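Local structure of nigritoxine (Vibrio nigripulchritudo, 5M41) at residues Glu322-Leu326 with Gly371-Asp375; Ala310-Ala315 with Leu376-Phe380; Phe582-Ser586 with Thr701-Met705; Ser595-Leu599 with Arg652-Glu656; Tyr81-Asn85 with Arg184-His188. The protein acts as a bacterial toxin against crustaceans and insects, by a mechanism that remains unclear. One frame throughout, in Å; residues are numbered along the deposited sequence.

Contact 1 (Glu322-Leu326 with Gly371-Asp375); sequences EIDPL and GSSRD
Residues Glu-322 to Leu-326 form an irregular loop between helix 302-319 and strand 328-336. Ile-323 and Asp-324 are extended, with psi near 140°; Pro-325 turns to -45/-40. Residues Gly-371 to Asp-375 leave strand 366-370 and enter helix 373-382. The CA atoms of Pro-325 and Arg-374 lie 4.8 Å apart, those of Leu-326 and Ser-372 5.1 Å. Ser-372 is the N-cap (chi1 p, 86°). Its OG accepts from Asp-375 N at 3.1 Å, and Asp-375 OD2, on an m rotamer, accepts from Ser-372 N at 3.1 Å. This reciprocal pair is a capping box, a standard way to start a helix. The loop adds a further bond to the helix start: Pro-325 O accepts from Arg-374 N at 3.0 Å, in the first turn, where backbone NH groups lack helical acceptors. Ser-373, chi1 p, gives its OG proton to Asp-324 O at 2.7 Å. Ile-323 (m, m) sets CG2 3.3 Å from Ser-373 OG. Leu-326 (m, t) lays CD2 over one guanidinium face of Arg-374, 3.5 Å from NH2. Arg-374 runs t, t, p, so that NH1 reaches Gly-19 O and NH2 reaches Arg-245 O. Pro-325 CB touches Arg-374 CB at 4.2 Å.

Contact 2 (Ala310-Ala315 with Leu376-Phe380); sequences AAGLTA and LIEGF
Two helical segments, Ala-310 to Ala-315 and Leu-376 to Phe-380, pack with their N-to-C directions 148° apart. The signed crossing angle is -148°, so the pair is roughly antiparallel. The segment axes come within 9.8 Å. Ala-311 and Phe-380 have the nearest CA atoms, 6.2 Å apart. Small side chains on one helix leave hollows, and large ones on the other fill them. Phe-380 is the main bump. Its chi1 of -83° (m) and chi2 of -66° lay the ring against Ala-310 and Ala-311. Ala-311 CB sits over the ring face, 3.8 Å from the centroid of Phe-380 and 22° off the normal, a CH-pi contact. Ala-311 CB is 3.5 Å from Phe-380 CG, and Ala-310 CB is 3.8 Å from Phe-380 CZ. The second bump is Ile-377 (m, m). Its CD1 enters the hollow bounded by Ala-311, Thr-314 and Ala-315: it lies 4.1 Å from Ala-311 O, 3.7 Å from Thr-314 CG2, 3.6 Å from Ala-315 N and 4.1 Å from Ala-315 CB. Thr-314 uses chi1 m. Its OG1 gives a bond to Ala-310 O, one turn back, at 3.0 Å, while its CG2 meets Leu-376 CB at 4.1 Å. Beneath the helix pair run the strands of an antiparallel sheet. Thr-314, Leu-376 and Phe-380 rest on Leu-331 of strand 328-336, Thr-314 also touches Leu-345 of strand 340-348, and Phe-385 meets the Phe-380 ring edge-to-face.

Contact 3 (Phe582-Ser586 with Thr701-Met705); sequences FVHHS and TAKNM
Helix 688-704 ends against strand 583-589, and Val-583 to Ser-586 of the strand are extended. His-584 CA lies 6.1 Å from Thr-701 CA, and His-585 CA lies 6.4 Å from Met-705 CA. Thr-701 (chi1 m) comes first on the helix. Its CG2 lies 3.6 Å from His-584 C and 3.8 Å from His-585 CD2. Its OG1 is 3.4 Å from Val-583 CG2 and bonds back to Ser-697 O. A water also donates to Thr-701 OG1 at 2.7 Å and to Val-583 O at 2.8 Å. Asn-704 (chi1 t) donates from ND2 to His-585 NE2 at 2.9 Å, near the plane of the ring. Met-705 is the first residue to leave helical angles, although its N still bonds to Thr-701 O at 3.2 Å. Its chi1 is p, and its CB sits over the His-585 ring, 3.6 Å from the centroid, as a CH-pi contact. His-585 uses chi1 p and chi2 96°, which turns the ring into the helix end. This is helix-on-sheet packing on a six-stranded antiparallel sheet. NE2 of the buried His-585 accepts from Asn-704, which is consistent with a neutral imidazole protonated on ND1.

Contact 4 (Ser595-Leu599 with Arg652-Glu656); sequences SNNHL and RTDRE
Asn-596, at a corner in strand 594-601, has phi/psi of 58/29, a left-handed conformation. Facing it is the loop after strand 649-652, the neighbouring antiparallel strand. The CA atoms of His-598 and Arg-652 are 4.6 Å apart, those of Asn-597 and Glu-656 6.5 Å. Asn-596 uses chi1 t. Its OD1 lies 2.7 Å from Arg-652 NH2. One water accepts from Asn-596 ND2 at 3.2 Å and from Arg-652 NH2 at 3.0 Å. Asn-597 (chi1 t) donates from ND2 to Glu-656 OE2 at 2.8 Å; ND2 also bonds to Met-705 O. Asn-597 O accepts from two waters, each at 2.8 Å. One also donates to Glu-656 OE1 and accepts from Thr-653 N. The other donates to Glu-656 O and accepts from Arg-652 NE. Thr-653 OG1 accepts from Glu-656 N at 3.1 Å, an ST motif, and donates to Glu-656 OE1 at 2.8 Å. His-598 (chi1 p) bonds through ND1 to Asn-596 O at 2.7 Å, and its CG lies over one guanidinium face of Arg-652. The Arg-652 charge is met by water and by a salt bridge from NH1 to Asp-715, the Glu-656 carboxylate by Asn-597 ND2, Thr-653 OG1 and water; much of the contact is water-bridged.

Contact 5 (Tyr81-Asn85 with Arg184-His188); sequences YGATN and RLDYH
One hydroxyl, Thr-84 OG1, joins two side chains a helical turn apart. It accepts from Arg-184 NE at 2.9 Å and shares a hydrogen bond with His-188 ND1 at 2.6 Å. The contact docks a beta-hairpin loop on a helix: residues 81-85 link antiparallel strands 77-80 and 86-90, and Arg-184 to His-188 lie on helix 177-191. Gly-82 (-73/61) is the centre of an inverse gamma turn, closed by a weak bond from Ala-83 N to Tyr-81 O at 2.8 Å. The nearest CA atoms are Thr-84 and Leu-185, 5.7 Å apart. Arg-184 runs t, p, t. One guanidinium face lies under the backbone, with NH1 3.4 Å from Gly-82 C. Its NH2 forms a salt bridge with Glu-135. His-188 has chi1 t, and its side chain is about 8 Å from a magnesium ion bound at Val-189, Glu-192 and Asp-195, so it is near the site without being a ligand. Thr-84 uses chi1 m, which leaves CG2 3.9 Å from Leu-185 CD1.

From the N terminus, contact 5 closes first. It ties the 81-85 loop to helix 177-191, near the magnesium ion. The chain then enters a second region. Contact 2 opens on helix 302-319, and contact 1 is nested inside its loop. Both close on helix 373-382, contact 1 at its start and contact 2 just after. They touch, with centres 10 Å apart. Contact 3 opens much later, on strand 583-589. Contact 4 is nested within it, joining the next strand of the same sheet to the loop after strand 649-652. Contact 3 then closes at the end of helix 688-704. The centres of contacts 4 and 5 are about 89 Å apart, on opposite sides of the elongated chain's centre.

Contact 1 (Glu322-Leu326 with Gly371-Asp375)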
# COMPACT_ATOMS: atom_id res chain seq x y z
N GLU A 322 16.72 10.68 12.08
CA GLU A 322 15.32 11.02 11.89
C GLU A 322 14.43 9.94 12.54
O GLU A 322 13.32 10.22 12.99
CB GLU A 322 15.01 11.14 10.40
CG GLU A 322 15.70 12.32 9.71
CD GLU A 322 15.39 12.41 8.23
OE1 GLU A 322 15.51 11.39 7.51
OE2 GLU A 322 15.03 13.52 7.77
N ILE A 323 14.97 8.73 12.60
CA ILE A 323 14.27 7.55 13.06
C ILE A 323 15.19 6.79 14.03
O ILE A 323 16.38 6.67 13.76
CB ILE A 323 13.88 6.65 11.84
CG1 ILE A 323 12.86 7.35 10.94
CG2 ILE A 323 13.36 5.29 12.26
CD1 ILE A 323 11.55 7.71 11.60
N ASP A 324 14.64 6.32 15.15
CA ASP A 324 15.36 5.43 16.09
C ASP A 324 15.12 3.95 15.80
O ASP A 324 14.04 3.59 15.34
CB ASP A 324 14.93 5.74 17.52
CG ASP A 324 15.44 7.10 18.00
OD1 ASP A 324 16.31 7.70 17.31
OD2 ASP A 324 14.99 7.55 19.07
N PRO A 325 16.13 3.08 16.05
CA PRO A 325 16.02 1.66 15.75
C PRO A 325 14.70 1.02 16.17
O PRO A 325 14.16 0.21 15.42
CB PRO A 325 17.17 1.05 16.54
CG PRO A 325 18.23 2.11 16.50
CD PRO A 325 17.51 3.44 16.44
N LEU A 326 14.17 1.39 17.34
CA LEU A 326 12.96 0.76 17.87
C LEU A 326 11.63 1.45 17.52
O LEU A 326 10.57 0.92 17.84
CB LEU A 326 13.08 0.57 19.39
CG LEU A 326 14.22 -0.32 19.89
CD1 LEU A 326 14.33 -0.28 21.42
CD2 LEU A 326 14.06 -1.76 19.42
N GLY A 371 6.95 -2.13 10.82
CA GLY A 371 7.66 -2.76 11.93
C GLY A 371 8.64 -1.74 12.46
O GLY A 371 8.63 -0.59 12.02
N SER A 372 9.51 -2.13 13.39
CA SER A 372 10.50 -1.17 13.85
C SER A 372 11.48 -0.91 12.72
O SER A 372 11.67 -1.77 11.85
CB SER A 372 11.22 -1.67 15.11
OG SER A 372 12.31 -2.49 14.77
N SER A 373 12.11 0.28 12.70
CA SER A 373 13.07 0.55 11.64
C SER A 373 14.17 -0.51 11.57
O SER A 373 14.54 -0.96 10.47
CB SER A 373 13.66 1.96 11.72
OG SER A 373 14.22 2.20 12.98
N ARG A 374 14.65 -0.96 12.73
CA ARG A 374 15.64 -2.03 12.75
C ARG A 374 15.11 -3.32 12.12
O ARG A 374 15.86 -4.00 11.44
CB ARG A 374 16.13 -2.29 14.18
CG ARG A 374 17.03 -3.51 14.25
CD ARG A 374 17.31 -3.94 15.69
NE ARG A 374 16.12 -4.46 16.39
CZ ARG A 374 16.01 -4.48 17.72
NH1 ARG A 374 17.00 -4.02 18.45
NH2 ARG A 374 14.92 -4.95 18.30
N ASP A 375 13.84 -3.66 12.37
CA ASP A 375 13.21 -4.84 11.76
C ASP A 375 13.21 -4.74 10.24
O ASP A 375 13.42 -5.73 9.55
CB ASP A 375 11.76 -5.02 12.21
CG ASP A 375 11.62 -5.25 13.71
OD1 ASP A 375 12.54 -5.81 14.33
OD2 ASP A 375 10.55 -4.88 14.27

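Contact 2 (Ala310-Ala315 with Leu376-Phe380)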
# COMPACT_ATOMS: atom_id res chain seq x y z
N ALA A 310 14.52 1.23 -1.55
CA ALA A 310 13.73 1.21 -0.31
C ALA A 310 14.57 0.85 0.92
O ALA A 310 14.41 1.43 1.99
CB ALA A 310 12.53 0.26 -0.44
N ALA A 311 15.47 -0.12 0.77
CA ALA A 311 16.37 -0.48 1.87
C ALA A 311 17.30 0.69 2.14
O ALA A 311 17.59 1.01 3.31
CB ALA A 311 17.17 -1.73 1.53
N GLY A 312 17.75 1.32 1.05
CA GLY A 312 18.60 2.52 1.13
C GLY A 312 17.92 3.66 1.88
O GLY A 312 18.52 4.29 2.75
N LEU A 313 16.65 3.90 1.56
CA LEU A 313 15.89 4.95 2.23
C LEU A 313 15.77 4.68 3.73
O LEU A 313 15.91 5.60 4.55
CB LEU A 313 14.50 5.08 1.61
CG LEU A 313 13.58 6.22 2.08
CD1 LEU A 313 14.05 7.56 1.53
CD2 LEU A 313 12.16 5.91 1.62
N THR A 314 15.51 3.43 4.10
CA THR A 314 15.39 3.09 5.52
C THR A 314 16.72 3.26 6.25
O THR A 314 16.77 3.76 7.39
CB THR A 314 14.83 1.66 5.72
OG1 THR A 314 13.68 1.47 4.87
CG2 THR A 314 14.41 1.45 7.15
N ALA A 315 17.81 2.83 5.60
CA ALA A 315 19.16 2.91 6.19
C ALA A 315 19.51 4.37 6.44
O ALA A 315 19.98 4.71 7.52
CB ALA A 315 20.19 2.23 5.30
N LEU A 376 12.94 -3.54 9.72
CA LEU A 376 12.94 -3.35 8.27
C LEU A 376 14.35 -3.54 7.68
O LEU A 376 14.49 -4.19 6.63
CB LEU A 376 12.31 -2.01 7.88
CG LEU A 376 10.79 -2.14 7.65
CD1 LEU A 376 10.04 -2.80 8.81
CD2 LEU A 376 10.14 -0.84 7.24
N ILE A 377 15.39 -3.00 8.33
CA ILE A 377 16.77 -3.18 7.85
C ILE A 377 17.09 -4.68 7.84
O ILE A 377 17.52 -5.23 6.83
CB ILE A 377 17.81 -2.43 8.74
CG1 ILE A 377 17.64 -0.91 8.63
CG2 ILE A 377 19.25 -2.83 8.39
CD1 ILE A 377 17.65 -0.37 7.21
N GLU A 378 16.82 -5.35 8.96
CA GLU A 378 17.11 -6.78 9.07
C GLU A 378 16.31 -7.56 8.03
O GLU A 378 16.84 -8.46 7.40
CB GLU A 378 16.86 -7.29 10.48
CG GLU A 378 17.91 -6.80 11.47
CD GLU A 378 17.62 -7.17 12.93
OE1 GLU A 378 16.72 -8.00 13.19
OE2 GLU A 378 18.31 -6.62 13.83
N GLY A 379 15.05 -7.20 7.83
CA GLY A 379 14.21 -7.86 6.83
C GLY A 379 14.76 -7.70 5.40
O GLY A 379 14.69 -8.62 4.59
N PHE A 380 15.28 -6.52 5.09
CA PHE A 380 15.91 -6.31 3.78
C PHE A 380 17.18 -7.13 3.62
O PHE A 380 17.37 -7.76 2.59
CB PHE A 380 16.18 -4.83 3.51
CG PHE A 380 14.98 -4.10 2.98
CD1 PHE A 380 14.45 -4.41 1.72
CD2 PHE A 380 14.41 -3.07 3.72
CE1 PHE A 380 13.34 -3.72 1.23
CE2 PHE A 380 13.31 -2.39 3.23
CZ PHE A 380 12.78 -2.71 1.99

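Contact 3 (Phe582-Ser586 with Thr701-Met705)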
# COMPACT_ATOMS: atom_id res chain seq x y z
N PHE A 582 -10.41 13.75 -24.49
CA PHE A 582 -11.23 13.19 -25.59
C PHE A 582 -11.96 14.29 -26.35
O PHE A 582 -12.96 14.04 -27.06
CB PHE A 582 -12.22 12.13 -25.07
CG PHE A 582 -11.53 10.92 -24.51
CD1 PHE A 582 -11.12 9.88 -25.35
CD2 PHE A 582 -11.23 10.84 -23.15
CE1 PHE A 582 -10.43 8.79 -24.84
CE2 PHE A 582 -10.54 9.75 -22.63
CZ PHE A 582 -10.14 8.72 -23.48
N VAL A 583 -11.43 15.51 -26.20
CA VAL A 583 -11.97 16.70 -26.86
C VAL A 583 -10.86 17.54 -27.49
O VAL A 583 -9.68 17.37 -27.18
CB VAL A 583 -12.78 17.61 -25.88
CG1 VAL A 583 -14.01 16.88 -25.35
CG2 VAL A 583 -11.89 18.11 -24.74
N HIS A 584 -11.26 18.46 -28.36
CA HIS A 584 -10.39 19.50 -28.87
C HIS A 584 -11.30 20.58 -29.38
O HIS A 584 -12.53 20.36 -29.46
CB HIS A 584 -9.45 18.98 -29.97
CG HIS A 584 -10.17 18.34 -31.13
ND1 HIS A 584 -10.74 19.06 -32.13
CD2 HIS A 584 -10.39 17.00 -31.45
CE1 HIS A 584 -11.29 18.23 -33.02
NE2 HIS A 584 -11.08 16.97 -32.61
N HIS A 585 -10.74 21.75 -29.67
CA HIS A 585 -11.51 22.78 -30.36
C HIS A 585 -10.92 23.12 -31.69
O HIS A 585 -9.75 22.84 -31.95
CB HIS A 585 -11.75 24.02 -29.50
CG HIS A 585 -10.49 24.73 -29.06
ND1 HIS A 585 -9.98 25.79 -29.72
CD2 HIS A 585 -9.67 24.54 -27.94
CE1 HIS A 585 -8.88 26.24 -29.08
NE2 HIS A 585 -8.69 25.47 -27.99
N SER A 586 -11.72 23.71 -32.57
CA SER A 586 -11.24 24.00 -33.91
C SER A 586 -12.04 25.13 -34.55
O SER A 586 -13.11 25.51 -34.06
CB SER A 586 -11.31 22.74 -34.78
OG SER A 586 -12.65 22.38 -35.03
N THR A 701 -10.32 22.76 -22.39
CA THR A 701 -10.57 22.90 -23.82
C THR A 701 -11.65 23.94 -24.06
O THR A 701 -11.48 24.82 -24.89
CB THR A 701 -10.88 21.54 -24.47
OG1 THR A 701 -9.73 20.68 -24.34
CG2 THR A 701 -11.21 21.67 -25.94
N ALA A 702 -12.75 23.88 -23.29
CA ALA A 702 -13.81 24.90 -23.34
C ALA A 702 -13.24 26.30 -23.09
O ALA A 702 -13.54 27.25 -23.82
CB ALA A 702 -14.91 24.60 -22.32
N LYS A 703 -12.42 26.40 -22.05
CA LYS A 703 -11.83 27.68 -21.68
C LYS A 703 -10.89 28.22 -22.76
O LYS A 703 -10.95 29.39 -23.13
CB LYS A 703 -11.08 27.53 -20.35
CG LYS A 703 -10.43 28.82 -19.90
CD LYS A 703 -9.76 28.69 -18.55
CE LYS A 703 -9.16 30.03 -18.15
NZ LYS A 703 -9.06 30.17 -16.68
N ASN A 704 -10.01 27.36 -23.25
CA ASN A 704 -9.01 27.75 -24.24
C ASN A 704 -9.61 28.27 -25.56
O ASN A 704 -8.99 29.09 -26.22
CB ASN A 704 -8.03 26.61 -24.51
CG ASN A 704 -6.77 27.09 -25.20
OD1 ASN A 704 -6.08 27.98 -24.70
ND2 ASN A 704 -6.49 26.53 -26.37
N MET A 705 -10.80 27.81 -25.94
CA MET A 705 -11.50 28.31 -27.13
C MET A 705 -12.30 29.59 -26.83
O MET A 705 -13.07 30.08 -27.68
CB MET A 705 -12.44 27.23 -27.70
CG MET A 705 -13.62 26.89 -26.79
SD MET A 705 -14.73 25.64 -27.50
CE MET A 705 -15.56 26.56 -28.80
O HOH W 1 -8.17 19.61 -26.31

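Contact 4 (Ser595-Leu599 with Arg652-Glu656)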
# COMPACT_ATOMS: atom_id res chain seq x y z
N SER A 595 -13.49 31.78 -37.74
CA SER A 595 -14.90 31.45 -37.84
C SER A 595 -15.17 29.97 -37.54
O SER A 595 -14.26 29.15 -37.51
CB SER A 595 -15.46 31.85 -39.22
OG SER A 595 -15.00 30.97 -40.23
N ASN A 596 -16.44 29.64 -37.34
CA ASN A 596 -16.87 28.27 -37.07
C ASN A 596 -16.19 27.66 -35.83
O ASN A 596 -15.99 26.45 -35.76
CB ASN A 596 -16.67 27.39 -38.31
CG ASN A 596 -17.45 26.08 -38.24
OD1 ASN A 596 -18.67 26.07 -38.01
ND2 ASN A 596 -16.75 24.97 -38.46
N ASN A 597 -15.83 28.51 -34.87
CA ASN A 597 -15.22 28.05 -33.63
C ASN A 597 -16.15 27.07 -32.92
O ASN A 597 -17.33 27.38 -32.72
CB ASN A 597 -14.92 29.24 -32.73
CG ASN A 597 -14.09 28.86 -31.51
OD1 ASN A 597 -13.50 27.77 -31.43
ND2 ASN A 597 -14.01 29.79 -30.55
N HIS A 598 -15.65 25.88 -32.60
CA HIS A 598 -16.49 24.87 -31.92
C HIS A 598 -15.66 23.86 -31.18
O HIS A 598 -14.49 23.65 -31.51
CB HIS A 598 -17.43 24.16 -32.90
CG HIS A 598 -16.71 23.34 -33.94
ND1 HIS A 598 -16.15 23.89 -35.05
CD2 HIS A 598 -16.46 21.96 -34.02
CE1 HIS A 598 -15.57 22.92 -35.80
NE2 HIS A 598 -15.77 21.74 -35.16
N LEU A 599 -16.27 23.23 -30.17
CA LEU A 599 -15.63 22.16 -29.39
C LEU A 599 -16.08 20.82 -29.95
O LEU A 599 -17.27 20.64 -30.28
CB LEU A 599 -15.99 22.26 -27.90
CG LEU A 599 -15.25 21.28 -26.95
CD1 LEU A 599 -14.93 21.95 -25.63
CD2 LEU A 599 -16.03 19.97 -26.74
N ARG A 652 -21.00 24.39 -29.64
CA ARG A 652 -20.56 25.75 -30.01
C ARG A 652 -21.35 26.77 -29.20
O ARG A 652 -22.40 26.42 -28.64
CB ARG A 652 -20.70 26.01 -31.53
CG ARG A 652 -21.70 25.09 -32.23
CD ARG A 652 -21.96 25.37 -33.69
NE ARG A 652 -20.77 25.38 -34.53
CZ ARG A 652 -20.26 24.33 -35.16
NH1 ARG A 652 -20.80 23.14 -35.04
NH2 ARG A 652 -19.17 24.48 -35.90
N THR A 653 -20.86 28.00 -29.11
CA THR A 653 -21.58 29.04 -28.39
C THR A 653 -22.68 29.59 -29.28
O THR A 653 -22.62 29.47 -30.52
CB THR A 653 -20.67 30.21 -27.97
OG1 THR A 653 -20.24 30.91 -29.14
CG2 THR A 653 -19.45 29.72 -27.20
N ASP A 654 -23.68 30.20 -28.65
CA ASP A 654 -24.71 30.89 -29.40
C ASP A 654 -24.17 31.99 -30.35
O ASP A 654 -24.60 32.08 -31.51
CB ASP A 654 -25.76 31.47 -28.45
CG ASP A 654 -26.89 32.13 -29.19
OD1 ASP A 654 -27.71 31.40 -29.78
OD2 ASP A 654 -26.93 33.38 -29.20
N ARG A 655 -23.23 32.80 -29.85
CA ARG A 655 -22.74 33.94 -30.60
C ARG A 655 -21.86 33.53 -31.79
O ARG A 655 -21.71 34.28 -32.75
CB ARG A 655 -21.99 34.90 -29.67
CG ARG A 655 -20.60 34.44 -29.29
CD ARG A 655 -19.97 35.34 -28.23
NE ARG A 655 -18.72 34.77 -27.71
CZ ARG A 655 -18.64 33.83 -26.75
NH1 ARG A 655 -19.75 33.34 -26.19
NH2 ARG A 655 -17.46 33.39 -26.34
N GLU A 656 -21.28 32.33 -31.72
CA GLU A 656 -20.38 31.86 -32.77
C GLU A 656 -21.01 30.83 -33.71
O GLU A 656 -20.33 30.31 -34.58
CB GLU A 656 -19.11 31.28 -32.16
CG GLU A 656 -18.13 32.29 -31.59
CD GLU A 656 -17.11 31.63 -30.68
OE1 GLU A 656 -17.51 30.85 -29.78
OE2 GLU A 656 -15.90 31.86 -30.85
O HOH W 2 -18.36 22.32 -37.83
O HOH W 3 -18.30 28.27 -30.23
O HOH W 4 -19.45 27.63 -34.59

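Contact 5 (Tyr81-Asn85 with Arg184-His188)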
# COMPACT_ATOMS: atom_id res chain seq x y z
N TYR A 81 6.50 -22.84 44.86
CA TYR A 81 7.60 -22.12 45.48
C TYR A 81 7.33 -20.65 45.35
O TYR A 81 6.68 -20.21 44.37
CB TYR A 81 8.87 -22.35 44.66
CG TYR A 81 9.49 -23.72 44.67
CD1 TYR A 81 9.70 -24.42 45.85
CD2 TYR A 81 9.95 -24.29 43.49
CE1 TYR A 81 10.31 -25.67 45.86
CE2 TYR A 81 10.56 -25.54 43.47
CZ TYR A 81 10.74 -26.22 44.66
OH TYR A 81 11.36 -27.43 44.66
N GLY A 82 7.89 -19.86 46.25
CA GLY A 82 8.03 -18.42 46.02
C GLY A 82 9.11 -18.14 44.98
O GLY A 82 10.08 -17.47 45.28
N ALA A 83 8.93 -18.65 43.76
CA ALA A 83 9.94 -18.51 42.72
C ALA A 83 9.24 -18.48 41.37
O ALA A 83 8.45 -19.35 41.08
CB ALA A 83 10.94 -19.68 42.78
N THR A 84 9.54 -17.49 40.54
CA THR A 84 8.85 -17.35 39.25
C THR A 84 9.30 -18.48 38.30
O THR A 84 10.45 -18.87 38.32
CB THR A 84 9.14 -15.97 38.68
OG1 THR A 84 8.80 -14.98 39.66
CG2 THR A 84 8.37 -15.73 37.38
N ASN A 85 8.37 -19.03 37.52
CA ASN A 85 8.71 -20.04 36.49
C ASN A 85 9.14 -21.41 37.03
O ASN A 85 9.65 -22.24 36.26
CB ASN A 85 9.81 -19.52 35.56
CG ASN A 85 9.37 -18.28 34.77
OD1 ASN A 85 8.25 -18.23 34.25
ND2 ASN A 85 10.26 -17.28 34.68
N ARG A 184 2.11 -15.89 40.34
CA ARG A 184 3.48 -15.63 40.80
C ARG A 184 4.20 -14.57 39.95
O ARG A 184 4.85 -13.68 40.48
CB ARG A 184 4.29 -16.95 40.90
CG ARG A 184 5.80 -16.76 41.04
CD ARG A 184 6.20 -16.07 42.34
NE ARG A 184 7.55 -15.55 42.21
CZ ARG A 184 8.29 -15.08 43.20
NH1 ARG A 184 7.82 -15.02 44.44
NH2 ARG A 184 9.51 -14.64 42.92
N LEU A 185 4.08 -14.66 38.63
CA LEU A 185 4.71 -13.68 37.75
C LEU A 185 4.10 -12.28 38.00
O LEU A 185 4.82 -11.29 38.09
CB LEU A 185 4.57 -14.14 36.28
CG LEU A 185 5.06 -13.17 35.19
CD1 LEU A 185 6.55 -12.86 35.44
CD2 LEU A 185 4.83 -13.71 33.77
N ASP A 186 2.78 -12.20 38.12
CA ASP A 186 2.15 -10.90 38.42
C ASP A 186 2.72 -10.31 39.73
O ASP A 186 3.05 -9.13 39.79
CB ASP A 186 0.63 -11.04 38.58
CG ASP A 186 -0.10 -11.22 37.25
OD1 ASP A 186 0.45 -10.90 36.17
OD2 ASP A 186 -1.24 -11.72 37.30
N TYR A 187 2.82 -11.12 40.77
CA TYR A 187 3.40 -10.67 42.02
C TYR A 187 4.84 -10.22 41.85
O TYR A 187 5.25 -9.20 42.39
CB TYR A 187 3.33 -11.79 43.06
CG TYR A 187 4.13 -11.52 44.32
CD1 TYR A 187 3.68 -10.58 45.26
CD2 TYR A 187 5.30 -12.23 44.60
CE1 TYR A 187 4.41 -10.35 46.44
CE2 TYR A 187 6.03 -12.02 45.78
CZ TYR A 187 5.57 -11.08 46.70
OH TYR A 187 6.30 -10.87 47.86
N HIS A 188 5.63 -11.00 41.14
CA HIS A 188 7.05 -10.66 40.93
C HIS A 188 7.17 -9.31 40.27
O HIS A 188 7.91 -8.41 40.74
CB HIS A 188 7.71 -11.75 40.09
CG HIS A 188 9.21 -11.63 39.98
ND1 HIS A 188 10.01 -12.71 39.85
CD2 HIS A 188 10.04 -10.51 39.96
CE1 HIS A 188 11.30 -12.30 39.78
NE2 HIS A 188 11.32 -10.96 39.84